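Local atomic coordinates of glycerophosphodiester phosphodiesterase (Parabacteroides distasonis, PDB entry 3NO3), a protein that belongs to the glycerophosphoryl diester phosphodiesterase family, whose members are built on a TIM-barrel fold, and carries bound magnesium ions in the crystal. Residues 179-182 with 183-187; 21-24 with 25-28; 82-85 with 86-89; 43-46 with 47-51. All coordinates share one frame; numbering follows the deposited sequence.

Interaction 1: 179-182 with 183-187; sequences YKVL and QSHPD
Gln183 N donates to Tyr179 O at 2.9 Å, the donor lying in the carbonyl plane, the first of three i to i+4 backbone bonds along the short helix 179-184 and its exit. Lys180 O takes two donors of one residue, Ser184 N at 2.8 Å and Ser184 OG at 2.9 Å, which reach it from opposite faces of the carbonyl plane. The serine hydroxyl folds back onto the turn because OG stands beside its own backbone N (chi1 -64°). Val181 O receives His185 N at 2.8 Å, and His185 ND1 adds a weak bond of 3.4 Å to Val181 O, which sits at the edge of the imidazole in its plane.

Side-chain packing is lighter. Gln183 runs alongside Tyr179, pointing the same way, with amide and ring planes 87° apart; OE1 comes to 3.8 Å from Tyr179 CD1, at the ring edge. The other branch, Gln183 NE2, is bonded to Glu212 on helix 207-216. The imidazole of His185 also stacks with Trp188.

Past His185, Leu182 O meets Pro186 CA in a CA-H...O contact of 3.3 Å. At the helix end, then, a serine hydroxyl and a weak imidazole bond supplement the N-H donors to Lys180 O and Val181 O, while at Leu182 O a C-H contact stands where proline has no N-H.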
loop_
_atom_site.group_PDB
_atom_site.type_symbol
_atom_site.label_atom_id
_atom_site.label_comp_id
_atom_site.label_asym_id
_atom_site.label_seq_id
_atom_site.Cartn_x
_atom_site.Cartn_y
_atom_site.Cartn_z
ATOM N N TYR A 179 10.330 9.228 -3.070
ATOM C CA TYR A 179 10.993 10.314 -2.372
ATOM C C TYR A 179 11.631 11.378 -3.274
ATOM O O TYR A 179 11.588 12.551 -2.934
ATOM C CB TYR A 179 11.986 9.799 -1.305
ATOM C CG TYR A 179 13.168 9.023 -1.804
ATOM C CD1 TYR A 179 14.331 9.665 -2.209
ATOM C CD2 TYR A 179 13.170 7.629 -1.783
ATOM C CE1 TYR A 179 15.470 8.918 -2.629
ATOM C CE2 TYR A 179 14.285 6.893 -2.196
ATOM C CZ TYR A 179 15.417 7.544 -2.632
ATOM O OH TYR A 179 16.498 6.809 -3.050
ATOM N N LYS A 180 12.175 10.986 -4.417
ATOM C CA LYS A 180 12.803 11.958 -5.331
ATOM C C LYS A 180 11.837 12.933 -5.951
ATOM O O LYS A 180 12.209 14.096 -6.214
ATOM C CB LYS A 180 13.620 11.256 -6.414
ATOM C CG LYS A 180 14.847 10.567 -5.820
ATOM C CD LYS A 180 15.775 9.962 -6.883
ATOM C CE LYS A 180 17.161 9.660 -6.307
ATOM N NZ LYS A 180 17.493 8.252 -6.566
ATOM N N VAL A 181 10.594 12.489 -6.145
ATOM C CA VAL A 181 9.537 13.392 -6.596
ATOM C C VAL A 181 9.304 14.496 -5.551
ATOM O O VAL A 181 9.206 15.675 -5.916
ATOM C CB VAL A 181 8.213 12.645 -6.906
ATOM C CG1 VAL A 181 7.106 13.623 -7.268
ATOM C CG2 VAL A 181 8.421 11.605 -8.059
ATOM N N LEU A 182 9.254 14.122 -4.276
ATOM C CA LEU A 182 9.010 15.093 -3.211
ATOM C C LEU A 182 10.211 15.985 -2.981
ATOM O O LEU A 182 10.035 17.172 -2.696
ATOM C CB LEU A 182 8.535 14.412 -1.919
ATOM C CG LEU A 182 7.219 13.641 -2.068
ATOM C CD1 LEU A 182 6.825 13.039 -0.772
ATOM C CD2 LEU A 182 6.066 14.516 -2.629
ATOM N N GLN A 183 11.418 15.450 -3.169
ATOM C CA GLN A 183 12.634 16.302 -3.208
ATOM C C GLN A 183 12.627 17.282 -4.375
ATOM O O GLN A 183 12.957 18.451 -4.187
ATOM C CB GLN A 183 13.896 15.464 -3.278
ATOM C CG GLN A 183 14.164 14.668 -2.009
ATOM C CD GLN A 183 15.326 13.680 -2.149
ATOM O OE1 GLN A 183 15.549 13.116 -3.214
ATOM N NE2 GLN A 183 16.071 13.483 -1.062
ATOM N N SER A 184 12.248 16.815 -5.561
ATOM C CA SER A 184 12.102 17.678 -6.752
ATOM C C SER A 184 10.972 18.704 -6.689
ATOM O O SER A 184 11.070 19.718 -7.354
ATOM C CB SER A 184 11.869 16.839 -8.006
ATOM O OG SER A 184 13.001 16.041 -8.262
ATOM N N HIS A 185 9.898 18.403 -5.958
ATOM C CA HIS A 185 8.733 19.288 -5.776
ATOM C C HIS A 185 8.536 19.502 -4.271
ATOM O O HIS A 185 7.585 18.942 -3.676
ATOM C CB HIS A 185 7.473 18.681 -6.397
ATOM C CG HIS A 185 7.536 18.555 -7.884
ATOM N ND1 HIS A 185 7.996 17.415 -8.515
ATOM C CD2 HIS A 185 7.222 19.435 -8.867
ATOM C CE1 HIS A 185 7.942 17.596 -9.826
ATOM N NE2 HIS A 185 7.489 18.816 -10.064
ATOM N N PRO A 186 9.446 20.309 -3.637
ATOM C CA PRO A 186 9.448 20.418 -2.164
ATOM C C PRO A 186 8.230 21.105 -1.529
ATOM O O PRO A 186 8.086 20.973 -0.322
ATOM C CB PRO A 186 10.753 21.195 -1.848
ATOM C CG PRO A 186 11.038 21.966 -3.111
ATOM C CD PRO A 186 10.518 21.128 -4.248
ATOM N N ASP A 187 7.383 21.789 -2.315
ATOM C CA ASP A 187 6.128 22.385 -1.816
ATOM C C ASP A 187 4.909 21.482 -1.888
ATOM O O ASP A 187 3.865 21.855 -1.358
ATOM C CB ASP A 187 5.789 23.700 -2.547
ATOM C CG ASP A 187 6.750 24.847 -2.192
ATOM O OD1 ASP A 187 7.719 24.673 -1.384
ATOM O OD2 ASP A 187 6.498 25.949 -2.729
#

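Interaction 2: 21-24 with 25-28; sequences QNSI and RSLE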
loop_
_atom_site.group_PDB
_atom_site.type_symbol
_atom_site.label_atom_id
_atom_site.label_comp_id
_atom_site.label_asym_id
_atom_site.label_seq_id
_atom_site.Cartn_x
_atom_site.Cartn_y
_atom_site.Cartn_z
ATOM N N GLN A 21 8.282 -10.900 2.035
ATOM C CA GLN A 21 7.437 -9.839 1.450
ATOM C C GLN A 21 6.033 -10.346 1.183
ATOM O O GLN A 21 5.855 -11.495 0.730
ATOM C CB GLN A 21 8.095 -9.326 0.149
ATOM C CG GLN A 21 9.386 -8.601 0.419
ATOM C CD GLN A 21 10.164 -8.216 -0.832
ATOM O OE1 GLN A 21 9.608 -8.104 -1.924
ATOM N NE2 GLN A 21 11.458 -7.968 -0.656
ATOM N N ASN A 22 5.017 -9.520 1.458
ATOM C CA ASN A 22 3.626 -9.828 1.052
ATOM C C ASN A 22 3.097 -11.161 1.570
ATOM O O ASN A 22 2.445 -11.934 0.852
ATOM C CB ASN A 22 3.482 -9.710 -0.487
ATOM C CG ASN A 22 3.373 -8.269 -0.963
ATOM O OD1 ASN A 22 2.582 -7.539 -0.432
ATOM N ND2 ASN A 22 4.127 -7.874 -1.992
ATOM N N SER A 23 3.420 -11.448 2.829
ATOM C CA SER A 23 3.121 -12.745 3.449
ATOM C C SER A 23 2.200 -12.557 4.662
ATOM O O SER A 23 2.008 -11.443 5.167
ATOM C CB SER A 23 4.433 -13.425 3.880
ATOM O OG SER A 23 5.082 -12.753 4.935
ATOM N N ILE A 24 1.649 -13.664 5.128
ATOM C CA ILE A 24 0.882 -13.707 6.364
ATOM C C ILE A 24 1.795 -13.276 7.527
ATOM O O ILE A 24 1.424 -12.400 8.329
ATOM C CB ILE A 24 0.303 -15.095 6.595
ATOM C CG1 ILE A 24 -0.739 -15.428 5.493
ATOM C CG2 ILE A 24 -0.182 -15.238 8.092
ATOM C CD1 ILE A 24 -1.994 -14.541 5.438
ATOM N N ARG A 25 3.038 -13.785 7.540
ATOM C CA ARG A 25 3.999 -13.448 8.575
ATOM C C ARG A 25 4.307 -11.951 8.583
ATOM O O ARG A 25 4.373 -11.366 9.634
ATOM C CB ARG A 25 5.267 -14.288 8.387
ATOM C CG ARG A 25 6.424 -14.039 9.319
ATOM C CD ARG A 25 6.254 -14.439 10.752
ATOM N NE ARG A 25 7.572 -14.737 11.356
ATOM C CZ ARG A 25 7.804 -14.997 12.645
ATOM N NH1 ARG A 25 9.046 -15.278 13.038
ATOM N NH2 ARG A 25 6.828 -14.976 13.553
ATOM N N SER A 26 4.474 -11.333 7.406
ATOM C CA SER A 26 4.821 -9.894 7.356
ATOM C C SER A 26 3.682 -8.984 7.831
ATOM O O SER A 26 3.932 -7.980 8.502
ATOM C CB SER A 26 5.390 -9.471 5.990
ATOM O OG SER A 26 4.405 -9.358 4.938
ATOM N N LEU A 27 2.454 -9.378 7.511
ATOM C CA LEU A 27 1.258 -8.718 7.993
ATOM C C LEU A 27 1.185 -8.845 9.535
ATOM O O LEU A 27 0.933 -7.851 10.216
ATOM C CB LEU A 27 0.020 -9.341 7.354
ATOM C CG LEU A 27 -1.348 -8.899 7.870
ATOM C CD1 LEU A 27 -1.566 -7.433 7.649
ATOM C CD2 LEU A 27 -2.396 -9.756 7.213
ATOM N N GLU A 28 1.406 -10.055 10.045
ATOM C CA GLU A 28 1.387 -10.301 11.501
ATOM C C GLU A 28 2.459 -9.506 12.224
ATOM O O GLU A 28 2.197 -8.891 13.270
ATOM C CB GLU A 28 1.578 -11.787 11.809
ATOM C CG GLU A 28 0.419 -12.720 11.383
ATOM C CD GLU A 28 0.736 -14.220 11.553
ATOM O OE1 GLU A 28 1.931 -14.605 11.636
ATOM O OE2 GLU A 28 -0.229 -15.034 11.618
#
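Ser23 and Ser26 face each other across the first turn of helix 24-32 as a capping box, each side chain bonded to the other residue's backbone N. Ser23, the N-cap, accepts from Ser26 N through OG at 2.9 Å; in return Ser23 N donates to Ser26 OG at 3.1 Å, with an N-H...O angle of 163°. The two hydroxyls are set by the same choice of rotamer: each OG lies between its own backbone N and carbonyl carbon (chi1 68° for Ser23, 75° for Ser26), which turns it back toward the partner's N-H. Each OG has a further bond beyond the box, Ser23 OG to Ala20 O and Ser26 OG to Arg11 O, so the cap also ties the helix start to the loop before it.

The second pair is Ile24 and Glu28, four residues apart on the helix. Their side chains cross obliquely, and Glu28 OE2 is in a salt bridge with Arg91 of helix 85-94. Glu28 CG also passes 3.2 Å from Ile24 O. The helix proper begins with the main-chain bonds Leu27 N to Ser23 O, 3.2 Å, and Glu28 N to Ile24 O, 2.9 Å. Glu80 supplements the cap from outside, its two carboxylate oxygens accepting from the N-H groups of Ile24 and Arg25. Asn22, just ahead of the cap, bonds through ND2 to Asp41, a ligand of a bound magnesium ion. Between Ile24 and Glu28 the closest side-chain approach is Ile24 CG2 to Glu28 OE2, 3.5 Å.

Interaction 3: 82-85 with 86-89; sequences LPTL and EQYL
Gln87 lies across Thr84, its CG 3.2 Å from Thr84 OG1. CG stands beside the backbone N of Gln87, and from there the extended chain carries OE1 to the main chain of Thr84. There OE1 accepts from Thr84 N at 3.1 Å; the donor stands above the amide plane, 63° out of it, not on a lone pair. The return bond runs from Gln87 N to Thr84 OG1, 3.0 Å with an N-H...O angle of 163°. Thr84 OG1 sits between its backbone N and carbonyl carbon (chi1 62°), placed to take this N-H, and a water 2.7 Å from Thr84 OG1 links it to Glu86 OE1. The other carboxylate oxygen of Glu86, OE2, is in a salt bridge with Arg126.

On the buried side, Leu85 CG packs on Leu89 CD1 at 3.7 Å, with Met123 of helix 110-126 touching both leucines. Pro83 CB approaches Tyr88 CD1 obliquely at 4.0 Å. The main chain takes up helical bonding at once: Tyr88 N to Thr84 O is 3.0 Å, Leu89 N to Leu85 O 2.8 Å. With side chain and N-H exchanged both ways between Thr84 and Gln87, the start of helix 85-94 has a capping box.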
loop_
_atom_site.group_PDB
_atom_site.type_symbol
_atom_site.label_atom_id
_atom_site.label_comp_id
_atom_site.label_asym_id
_atom_site.label_seq_id
_atom_site.Cartn_x
_atom_site.Cartn_y
_atom_site.Cartn_z
ATOM N N LEU A 82 1.463 -18.972 -1.884
ATOM C CA LEU A 82 0.972 -17.724 -2.442
ATOM C C LEU A 82 -0.344 -17.355 -1.778
ATOM O O LEU A 82 -1.255 -18.142 -1.868
ATOM C CB LEU A 82 0.742 -17.872 -3.952
ATOM C CG LEU A 82 0.196 -16.668 -4.706
ATOM C CD1 LEU A 82 1.186 -15.489 -4.643
ATOM C CD2 LEU A 82 -0.125 -17.075 -6.156
ATOM N N PRO A 83 -0.463 -16.161 -1.120
ATOM C CA PRO A 83 -1.743 -15.891 -0.454
ATOM C C PRO A 83 -2.828 -15.455 -1.433
ATOM O O PRO A 83 -2.549 -14.671 -2.358
ATOM C CB PRO A 83 -1.419 -14.714 0.487
ATOM C CG PRO A 83 0.035 -14.701 0.641
ATOM C CD PRO A 83 0.564 -15.203 -0.684
ATOM N N THR A 84 -4.047 -15.910 -1.220
ATOM C CA THR A 84 -5.196 -15.236 -1.836
ATOM C C THR A 84 -5.418 -13.959 -1.047
ATOM O O THR A 84 -5.035 -13.856 0.137
ATOM C CB THR A 84 -6.473 -16.082 -1.855
ATOM O OG1 THR A 84 -6.869 -16.377 -0.516
ATOM C CG2 THR A 84 -6.267 -17.422 -2.632
ATOM N N LEU A 85 -6.050 -12.983 -1.686
ATOM C CA LEU A 85 -6.471 -11.775 -0.996
ATOM C C LEU A 85 -7.437 -12.140 0.115
ATOM O O LEU A 85 -7.340 -11.605 1.225
ATOM C CB LEU A 85 -7.140 -10.770 -1.944
ATOM C CG LEU A 85 -7.695 -9.483 -1.261
ATOM C CD1 LEU A 85 -6.507 -8.706 -0.558
ATOM C CD2 LEU A 85 -8.504 -8.582 -2.312
ATOM N N GLU A 86 -8.348 -13.073 -0.154
ATOM C CA GLU A 86 -9.253 -13.532 0.877
ATOM C C GLU A 86 -8.528 -14.012 2.126
ATOM O O GLU A 86 -8.937 -13.657 3.222
ATOM C CB GLU A 86 -10.114 -14.668 0.358
ATOM C CG GLU A 86 -11.167 -15.187 1.340
ATOM C CD GLU A 86 -11.916 -16.425 0.845
ATOM O OE1 GLU A 86 -11.320 -17.252 0.088
ATOM O OE2 GLU A 86 -13.122 -16.578 1.262
ATOM N N GLN A 87 -7.517 -14.850 1.951
ATOM C CA GLN A 87 -6.695 -15.298 3.110
ATOM C C GLN A 87 -6.030 -14.135 3.837
ATOM O O GLN A 87 -5.933 -14.102 5.100
ATOM C CB GLN A 87 -5.604 -16.266 2.650
ATOM C CG GLN A 87 -6.150 -17.662 2.285
ATOM C CD GLN A 87 -5.259 -18.453 1.378
ATOM O OE1 GLN A 87 -4.124 -18.053 1.062
ATOM N NE2 GLN A 87 -5.745 -19.616 0.979
ATOM N N TYR A 88 -5.537 -13.180 3.063
ATOM C CA TYR A 88 -4.821 -12.009 3.615
ATOM C C TYR A 88 -5.772 -11.212 4.465
ATOM O O TYR A 88 -5.440 -10.847 5.609
ATOM C CB TYR A 88 -4.189 -11.136 2.497
ATOM C CG TYR A 88 -2.799 -10.624 2.828
ATOM C CD1 TYR A 88 -1.711 -11.476 2.785
ATOM C CD2 TYR A 88 -2.575 -9.299 3.188
ATOM C CE1 TYR A 88 -0.413 -11.041 3.090
ATOM C CE2 TYR A 88 -1.274 -8.854 3.478
ATOM C CZ TYR A 88 -0.209 -9.726 3.419
ATOM O OH TYR A 88 1.061 -9.284 3.766
ATOM N N LEU A 89 -6.984 -11.000 3.939
ATOM C CA LEU A 89 -8.020 -10.279 4.647
ATOM C C LEU A 89 -8.614 -11.033 5.831
ATOM O O LEU A 89 -8.942 -10.396 6.828
ATOM C CB LEU A 89 -9.134 -9.852 3.668
ATOM C CG LEU A 89 -8.591 -8.912 2.570
ATOM C CD1 LEU A 89 -9.739 -8.488 1.676
ATOM C CD2 LEU A 89 -7.798 -7.694 3.103
HETATM O O HOH W 1 -2.306 -19.870 0.450
HETATM O O HOH W 2 -8.865 -18.119 -0.269
#

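Interaction 4: 43-46 with 47-51; sequences HLTA and DNVLV
Asp47 meets Thr45 with its carboxylate: Thr45 OG1 donates to Asp47 OD1 at 2.6 Å, arriving on the anti side and 30° out of the carboxylate plane, while OD1 also accepts from Tyr68 N. Thr45 O is approached from above its carbonyl plane by Asn48 N, at 2.9 Å. The amide of Asn48 holds Arg112 through OD1, and the same oxygen lies 3.8 Å from Leu44 CD2.

Thr45 OG1 has a second role, accepting from Val49 N at 3.0 Å, so one hydroxyl spans the loop between Asp47 and Val49. Leu44 and Leu50, the non-hydrogen-bonded pair, touch on one face of the sheet through Leu44 CD1 and Leu50 CD2, 3.6 Å apart. His43 and Val51 form the hydrogen-bonded pair, with His43 N to Val51 O at 3.0 Å and Val51 N to His43 O at 2.9 Å.

Closing the ladder, Thr45 N gives its bond to Val49 O, 2.8 Å and nearly straight at 175°. Thr45 is thus bonded to both Asn48 and Val49, and Asn48 adopts left-handed helical angles. A type I turn followed by a G1-type beta bulge, as in 3:5 hairpins, joins strands 37-44 and 50-52.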
loop_
_atom_site.group_PDB
_atom_site.type_symbol
_atom_site.label_atom_id
_atom_site.label_comp_id
_atom_site.label_asym_id
_atom_site.label_seq_id
_atom_site.Cartn_x
_atom_site.Cartn_y
_atom_site.Cartn_z
ATOM N N HIS A 43 -2.910 -8.595 -7.403
ATOM C CA HIS A 43 -3.206 -8.877 -8.816
ATOM C C HIS A 43 -4.498 -9.705 -8.935
ATOM O O HIS A 43 -4.818 -10.502 -8.051
ATOM C CB HIS A 43 -2.155 -9.770 -9.433
ATOM C CG HIS A 43 -0.766 -9.246 -9.414
ATOM N ND1 HIS A 43 -0.185 -8.666 -10.516
ATOM C CD2 HIS A 43 0.203 -9.326 -8.470
ATOM C CE1 HIS A 43 1.064 -8.350 -10.228
ATOM N NE2 HIS A 43 1.322 -8.726 -8.989
ATOM N N LEU A 44 -5.148 -9.569 -10.073
ATOM C CA LEU A 44 -6.256 -10.362 -10.545
ATOM C C LEU A 44 -5.713 -11.415 -11.545
ATOM O O LEU A 44 -5.114 -11.066 -12.599
ATOM C CB LEU A 44 -7.323 -9.466 -11.214
ATOM C CG LEU A 44 -8.703 -10.089 -11.445
ATOM C CD1 LEU A 44 -9.420 -10.475 -10.102
ATOM C CD2 LEU A 44 -9.588 -9.120 -12.348
ATOM N N THR A 45 -5.937 -12.693 -11.227
ATOM C CA THR A 45 -5.573 -13.812 -12.109
ATOM C C THR A 45 -6.523 -13.824 -13.332
ATOM O O THR A 45 -7.537 -13.115 -13.338
ATOM C CB THR A 45 -5.621 -15.164 -11.384
ATOM O OG1 THR A 45 -6.993 -15.499 -11.075
ATOM C CG2 THR A 45 -4.710 -15.186 -10.088
ATOM N N ALA A 46 -6.159 -14.597 -14.357
ATOM C CA ALA A 46 -6.955 -14.762 -15.582
ATOM C C ALA A 46 -8.414 -15.128 -15.291
ATOM O O ALA A 46 -9.353 -14.627 -15.951
ATOM C CB ALA A 46 -6.309 -15.854 -16.505
ATOM N N ASP A 47 -8.573 -16.013 -14.303
ATOM C CA ASP A 47 -9.866 -16.462 -13.802
ATOM C C ASP A 47 -10.444 -15.663 -12.627
ATOM O O ASP A 47 -11.306 -16.168 -11.900
ATOM C CB ASP A 47 -9.845 -18.006 -13.540
ATOM C CG ASP A 47 -8.934 -18.437 -12.417
ATOM O OD1 ASP A 47 -7.925 -17.758 -12.094
ATOM O OD2 ASP A 47 -9.227 -19.512 -11.824
ATOM N N ASN A 48 -10.019 -14.411 -12.479
ATOM C CA ASN A 48 -10.617 -13.420 -11.577
ATOM C C ASN A 48 -10.505 -13.749 -10.072
ATOM O O ASN A 48 -11.368 -13.396 -9.302
ATOM C CB ASN A 48 -12.062 -13.075 -11.960
ATOM C CG ASN A 48 -12.180 -12.418 -13.329
ATOM O OD1 ASN A 48 -11.196 -12.099 -13.981
ATOM N ND2 ASN A 48 -13.417 -12.195 -13.755
ATOM N N VAL A 49 -9.397 -14.378 -9.682
ATOM C CA VAL A 49 -9.032 -14.578 -8.285
ATOM C C VAL A 49 -7.997 -13.512 -7.919
ATOM O O VAL A 49 -7.031 -13.260 -8.667
ATOM C CB VAL A 49 -8.503 -15.982 -8.013
ATOM C CG1 VAL A 49 -8.075 -16.152 -6.503
ATOM C CG2 VAL A 49 -9.527 -17.060 -8.423
ATOM N N LEU A 50 -8.225 -12.846 -6.800
ATOM C CA LEU A 50 -7.301 -11.831 -6.318
ATOM C C LEU A 50 -6.242 -12.515 -5.451
ATOM O O LEU A 50 -6.574 -13.221 -4.528
ATOM C CB LEU A 50 -8.069 -10.741 -5.533
ATOM C CG LEU A 50 -8.986 -9.856 -6.414
ATOM C CD1 LEU A 50 -9.993 -9.170 -5.545
ATOM C CD2 LEU A 50 -8.148 -8.817 -7.207
ATOM N N VAL A 51 -4.980 -12.249 -5.742
ATOM C CA VAL A 51 -3.836 -12.831 -5.002
ATOM C C VAL A 51 -2.883 -11.723 -4.637
ATOM O O VAL A 51 -2.934 -10.643 -5.242
ATOM C CB VAL A 51 -3.121 -13.911 -5.843
ATOM C CG1 VAL A 51 -4.091 -15.086 -6.175
ATOM C CG2 VAL A 51 -2.536 -13.303 -7.180
#

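Along the chain the order is interaction 2, 4, 3 and then 1. Interactions 2 and 3 cap neighbouring helices, 24-32 and 85-94; their centres are about 10 Å apart, and Tyr88 OH reaches Ser23 O in a weak hydrogen bond. Interaction 3 also meets interaction 4, about 11 Å away between centres, where Leu85 N and Leu50 O are 2.9 Å apart, so the hairpin borders the start of helix 85-94. These three appear to gather on one side of the barrel, beside strand 37-44 with its magnesium ligands Glu39 and Asp41. Interaction 1 lies across the fold, about 30 to 34 Å from the others between centres, on a short helix after barrel strand 174-178.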